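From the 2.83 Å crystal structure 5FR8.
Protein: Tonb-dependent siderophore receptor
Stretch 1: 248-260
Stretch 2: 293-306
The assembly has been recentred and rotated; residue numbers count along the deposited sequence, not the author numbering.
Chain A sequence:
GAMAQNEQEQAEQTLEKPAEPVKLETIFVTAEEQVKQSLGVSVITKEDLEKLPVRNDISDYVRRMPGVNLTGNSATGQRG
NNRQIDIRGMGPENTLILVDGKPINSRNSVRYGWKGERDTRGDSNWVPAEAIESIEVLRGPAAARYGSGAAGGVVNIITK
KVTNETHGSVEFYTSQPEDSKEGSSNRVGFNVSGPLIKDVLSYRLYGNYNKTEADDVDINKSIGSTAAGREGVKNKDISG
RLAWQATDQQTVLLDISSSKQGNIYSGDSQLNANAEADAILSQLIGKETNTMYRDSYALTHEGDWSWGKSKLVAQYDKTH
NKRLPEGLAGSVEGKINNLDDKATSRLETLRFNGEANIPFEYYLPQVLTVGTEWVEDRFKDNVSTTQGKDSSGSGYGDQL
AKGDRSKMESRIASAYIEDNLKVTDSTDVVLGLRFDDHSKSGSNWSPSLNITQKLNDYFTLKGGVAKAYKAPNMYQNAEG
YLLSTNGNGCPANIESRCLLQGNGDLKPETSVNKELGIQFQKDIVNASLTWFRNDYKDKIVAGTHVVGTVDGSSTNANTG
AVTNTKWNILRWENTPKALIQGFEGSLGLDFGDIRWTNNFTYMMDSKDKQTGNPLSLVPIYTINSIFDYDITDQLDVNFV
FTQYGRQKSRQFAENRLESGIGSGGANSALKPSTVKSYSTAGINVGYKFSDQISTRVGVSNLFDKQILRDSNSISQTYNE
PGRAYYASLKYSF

Stretch 1 248-260: DQQTVLLDISSSK
Stretch 2, residues 293-306: YRDSYALTHEGDWS

Residues 250-260 and 293-305 are neighbouring antiparallel strands: their N-to-C directions differ by 167°, the axes approach to 4.7 Å, and 1131 Å² is buried between the stretches. Phi/psi values stay extended, near -125/130 along most of both strands; Gln249, just before the first, departs at -125/11, and Asp304 has 83° for psi. The register pairs Gln250 with Gly303 and runs without a bulge to Lys260 opposite Tyr293, so paired residue numbers always sum to 553.

Backbone hydrogen bonds fix this register. Hydrogen-bonded pairs exchange two bonds each: Thr251 N to Glu302 O is 3.2 Å and Glu302 N to Thr251 O 3.1 Å; Leu253 N to Thr300 O and Thr300 N to Leu253 O are both 3.0 Å; Asp255 N to Ala298 O is 3.0 Å and Ala298 N to Asp255 O 2.9 Å; Ser257 N to Ser296 O is 3.1 Å and Ser296 N to Ser257 O 3.0 Å; Ser259 N to Arg294 O and Arg294 N to Ser259 O are both 2.9 Å. N-H...O angles between 147° and 176° support all ten. Asp304 N extends the ladder by donating to Gln249 O at 2.8 Å.

Between these rungs lie the non-hydrogen-bonded pairs, where CA-H groups approach carbonyls. His301 CA lies 3.3 Å from Thr251 O, and Val252 CA lies 3.3 Å from Thr300 O, with angles at H of 153° and 150°.

One side-chain hydrogen bond crosses the strands: His301 NE2 donates to Gln250 OE1 at 2.8 Å and 172°, with the acceptor near the imidazole plane. His301 is t with chi2 -77°; Gln250 is m, t with chi3 45°. The amide's other end, Gln250 NE2, meets the edge of the Trp305 ring, 3.4 Å from CH2. Trp305 has chi1 -40° and chi2 104°. Gly303 leaves room for this indole: an ideal CB there would lie 2.1 Å from Trp305 NE1.

Apolar contacts occupy the same face as Gln250 and His301. Leu254 (t, p) and Leu299 (t, p) meet at 3.8 Å between their CD1 atoms, and Val252 CG1 (chi1 t) is 4.3 Å from Leu299 CD1. Farther along, Ile256 CG1 (m, t) approaches Tyr297 CD2 (m, chi2 63°) obliquely at 4.3 Å. Lys260, t throughout, places CD 4.1 Å from Tyr293 CE2 (m, chi2 78°).

Thr251, Leu253, Asp255, Ser257 and Ser259 share the other face with their partners; there Thr251 CB lies 3.8 Å from Glu302 CG.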

# COMPACT_ATOMS: atom_id res chain seq x y z
N ASP A 248 9.07 1.04 -37.95
CA ASP A 248 7.66 0.71 -38.07
C ASP A 248 7.21 -0.31 -37.04
O ASP A 248 6.02 -0.40 -36.75
CB ASP A 248 7.36 0.17 -39.47
CG ASP A 248 7.44 1.25 -40.53
OD1 ASP A 248 7.06 2.40 -40.22
OD2 ASP A 248 7.89 0.96 -41.66
N GLN A 249 8.14 -1.08 -36.48
CA GLN A 249 7.79 -2.11 -35.51
C GLN A 249 8.51 -2.02 -34.17
O GLN A 249 8.40 -2.94 -33.36
CB GLN A 249 8.00 -3.49 -36.11
CG GLN A 249 9.32 -3.63 -36.83
CD GLN A 249 9.27 -4.67 -37.92
OE1 GLN A 249 8.26 -5.31 -38.15
NE2 GLN A 249 10.39 -4.84 -38.62
N GLN A 250 9.23 -0.93 -33.91
CA GLN A 250 10.00 -0.79 -32.66
C GLN A 250 9.82 0.55 -31.97
O GLN A 250 9.96 1.60 -32.59
CB GLN A 250 11.49 -1.01 -32.93
CG GLN A 250 11.81 -2.44 -33.29
CD GLN A 250 13.28 -2.66 -33.47
OE1 GLN A 250 14.08 -2.19 -32.67
NE2 GLN A 250 13.66 -3.36 -34.54
N THR A 251 9.53 0.51 -30.68
CA THR A 251 9.30 1.73 -29.90
C THR A 251 10.18 1.72 -28.67
O THR A 251 10.43 0.67 -28.08
CB THR A 251 7.82 1.87 -29.47
OG1 THR A 251 6.98 2.03 -30.62
CG2 THR A 251 7.62 3.07 -28.64
N VAL A 252 10.69 2.89 -28.29
CA VAL A 252 11.54 3.01 -27.11
C VAL A 252 10.98 4.11 -26.20
O VAL A 252 10.73 5.23 -26.66
CB VAL A 252 12.97 3.32 -27.51
CG1 VAL A 252 13.81 3.55 -26.28
CG2 VAL A 252 13.55 2.18 -28.34
N LEU A 253 10.76 3.77 -24.93
CA LEU A 253 10.29 4.71 -23.92
C LEU A 253 11.35 4.99 -22.88
O LEU A 253 12.04 4.10 -22.39
CB LEU A 253 9.10 4.15 -23.19
CG LEU A 253 7.78 4.29 -23.93
CD1 LEU A 253 7.67 3.26 -25.05
CD2 LEU A 253 6.64 4.10 -22.94
N LEU A 254 11.47 6.25 -22.52
CA LEU A 254 12.34 6.64 -21.44
C LEU A 254 11.46 7.26 -20.38
O LEU A 254 10.70 8.17 -20.69
CB LEU A 254 13.33 7.67 -21.95
CG LEU A 254 14.30 8.17 -20.88
CD1 LEU A 254 15.27 7.05 -20.52
CD2 LEU A 254 15.04 9.41 -21.36
N ASP A 255 11.55 6.77 -19.14
CA ASP A 255 10.88 7.43 -18.02
C ASP A 255 11.91 7.83 -16.98
O ASP A 255 12.61 6.98 -16.44
CB ASP A 255 9.85 6.52 -17.34
CG ASP A 255 8.63 6.21 -18.23
OD1 ASP A 255 7.97 7.14 -18.74
OD2 ASP A 255 8.33 5.02 -18.40
N ILE A 256 12.01 9.12 -16.74
CA ILE A 256 12.85 9.65 -15.67
C ILE A 256 12.00 10.48 -14.74
O ILE A 256 11.41 11.47 -15.19
CB ILE A 256 13.91 10.62 -16.19
CG1 ILE A 256 14.84 9.91 -17.15
CG2 ILE A 256 14.67 11.20 -15.02
CD1 ILE A 256 15.87 10.82 -17.74
N SER A 257 11.94 10.11 -13.46
CA SER A 257 11.20 10.89 -12.50
C SER A 257 11.95 11.01 -11.19
O SER A 257 12.64 10.07 -10.80
CB SER A 257 9.83 10.27 -12.23
OG SER A 257 9.96 9.25 -11.27
N SER A 258 11.79 12.14 -10.50
CA SER A 258 12.30 12.29 -9.13
C SER A 258 11.25 12.95 -8.20
O SER A 258 10.53 13.86 -8.61
CB SER A 258 13.62 13.07 -9.14
OG SER A 258 13.35 14.45 -9.26
N SER A 259 11.17 12.47 -6.96
CA SER A 259 10.21 12.96 -5.99
C SER A 259 10.86 13.08 -4.64
O SER A 259 11.76 12.31 -4.29
CB SER A 259 9.03 12.02 -5.87
OG SER A 259 8.30 11.94 -7.08
N LYS A 260 10.36 14.03 -3.88
CA LYS A 260 10.76 14.24 -2.51
C LYS A 260 9.50 14.45 -1.67
O LYS A 260 8.62 15.24 -2.02
CB LYS A 260 11.67 15.47 -2.43
CG LYS A 260 11.77 16.13 -1.06
CD LYS A 260 12.83 17.22 -1.05
CE LYS A 260 12.60 18.19 0.12
NZ LYS A 260 13.76 19.10 0.35
N TYR A 293 13.03 10.33 -0.21
CA TYR A 293 13.47 10.69 -1.58
C TYR A 293 13.32 9.50 -2.50
O TYR A 293 13.65 8.40 -2.12
CB TYR A 293 14.92 11.08 -1.62
CG TYR A 293 15.30 12.23 -0.76
CD1 TYR A 293 15.47 12.06 0.61
CD2 TYR A 293 15.55 13.48 -1.31
CE1 TYR A 293 15.84 13.13 1.42
CE2 TYR A 293 15.91 14.55 -0.52
CZ TYR A 293 16.06 14.36 0.85
OH TYR A 293 16.43 15.42 1.64
N ARG A 294 12.83 9.73 -3.72
CA ARG A 294 12.72 8.65 -4.65
C ARG A 294 13.12 9.06 -6.06
O ARG A 294 12.54 9.97 -6.63
CB ARG A 294 11.30 8.17 -4.67
CG ARG A 294 11.11 6.85 -5.37
CD ARG A 294 9.65 6.51 -5.51
NE ARG A 294 9.41 5.90 -6.81
CZ ARG A 294 9.73 4.65 -7.11
NH1 ARG A 294 10.32 3.88 -6.18
NH2 ARG A 294 9.48 4.19 -8.33
N ASP A 295 14.09 8.37 -6.63
CA ASP A 295 14.49 8.58 -8.02
C ASP A 295 14.29 7.28 -8.82
O ASP A 295 14.52 6.20 -8.31
CB ASP A 295 15.96 8.99 -8.08
CG ASP A 295 16.20 10.42 -7.55
OD1 ASP A 295 15.24 11.05 -7.11
OD2 ASP A 295 17.33 10.91 -7.56
N SER A 296 13.86 7.39 -10.07
CA SER A 296 13.47 6.22 -10.84
C SER A 296 13.77 6.43 -12.31
O SER A 296 13.43 7.46 -12.88
CB SER A 296 11.96 5.97 -10.69
OG SER A 296 11.61 4.61 -10.95
N TYR A 297 14.40 5.43 -12.92
CA TYR A 297 14.68 5.46 -14.36
C TYR A 297 14.18 4.16 -14.99
O TYR A 297 14.47 3.08 -14.49
CB TYR A 297 16.16 5.57 -14.64
CG TYR A 297 16.84 6.65 -13.86
CD1 TYR A 297 16.89 6.58 -12.47
CD2 TYR A 297 17.47 7.71 -14.50
CE1 TYR A 297 17.52 7.55 -11.74
CE2 TYR A 297 18.11 8.70 -13.76
CZ TYR A 297 18.13 8.61 -12.38
OH TYR A 297 18.72 9.56 -11.59
N ALA A 298 13.45 4.25 -16.09
CA ALA A 298 13.11 3.04 -16.79
C ALA A 298 13.32 3.23 -18.27
O ALA A 298 13.18 4.33 -18.78
CB ALA A 298 11.70 2.66 -16.51
N LEU A 299 13.68 2.14 -18.93
CA LEU A 299 13.89 2.11 -20.36
C LEU A 299 13.14 0.90 -20.89
O LEU A 299 13.28 -0.22 -20.37
CB LEU A 299 15.38 1.96 -20.65
CG LEU A 299 15.91 2.31 -22.03
CD1 LEU A 299 15.66 3.76 -22.40
CD2 LEU A 299 17.39 2.03 -22.04
N THR A 300 12.33 1.11 -21.91
CA THR A 300 11.46 0.04 -22.40
C THR A 300 11.54 -0.07 -23.90
O THR A 300 11.56 0.93 -24.59
CB THR A 300 10.02 0.31 -22.01
OG1 THR A 300 9.94 0.49 -20.59
CG2 THR A 300 9.15 -0.86 -22.42
N HIS A 301 11.60 -1.30 -24.41
CA HIS A 301 11.51 -1.57 -25.85
C HIS A 301 10.34 -2.51 -26.14
O HIS A 301 10.18 -3.55 -25.51
CB HIS A 301 12.83 -2.15 -26.37
CG HIS A 301 12.85 -2.48 -27.83
ND1 HIS A 301 12.23 -3.60 -28.35
CD2 HIS A 301 13.42 -1.85 -28.89
CE1 HIS A 301 12.42 -3.64 -29.66
NE2 HIS A 301 13.14 -2.59 -30.01
N GLU A 302 9.52 -2.13 -27.10
CA GLU A 302 8.37 -2.92 -27.48
C GLU A 302 8.35 -3.21 -28.96
O GLU A 302 8.22 -2.31 -29.79
CB GLU A 302 7.07 -2.24 -27.05
CG GLU A 302 7.12 -0.76 -26.77
CD GLU A 302 5.95 -0.31 -25.90
OE1 GLU A 302 5.87 -0.74 -24.73
OE2 GLU A 302 5.09 0.47 -26.39
N GLY A 303 8.48 -4.49 -29.29
CA GLY A 303 8.47 -4.94 -30.67
C GLY A 303 7.08 -5.34 -31.12
O GLY A 303 6.31 -5.97 -30.38
N ASP A 304 6.78 -4.99 -32.37
CA ASP A 304 5.51 -5.34 -32.99
C ASP A 304 5.78 -6.19 -34.24
O ASP A 304 5.81 -5.68 -35.36
CB ASP A 304 4.73 -4.05 -33.31
CG ASP A 304 3.28 -4.33 -33.65
OD1 ASP A 304 3.01 -4.72 -34.79
OD2 ASP A 304 2.42 -4.16 -32.78
N TRP A 305 5.97 -7.50 -34.03
CA TRP A 305 6.44 -8.42 -35.08
C TRP A 305 5.31 -9.22 -35.69
O TRP A 305 4.22 -9.33 -35.11
CB TRP A 305 7.50 -9.38 -34.53
CG TRP A 305 8.46 -8.72 -33.60
CD1 TRP A 305 8.48 -8.81 -32.25
CD2 TRP A 305 9.51 -7.83 -33.96
NE1 TRP A 305 9.49 -8.05 -31.74
CE2 TRP A 305 10.14 -7.43 -32.78
CE3 TRP A 305 9.98 -7.34 -35.18
CZ2 TRP A 305 11.22 -6.57 -32.77
CZ3 TRP A 305 11.06 -6.48 -35.17
CH2 TRP A 305 11.67 -6.10 -33.97
N SER A 306 5.57 -9.80 -36.86
CA SER A 306 4.56 -10.55 -37.56
C SER A 306 4.06 -11.71 -36.69
O SER A 306 2.85 -11.96 -36.63
CB SER A 306 5.09 -11.07 -38.88
OG SER A 306 6.09 -12.04 -38.66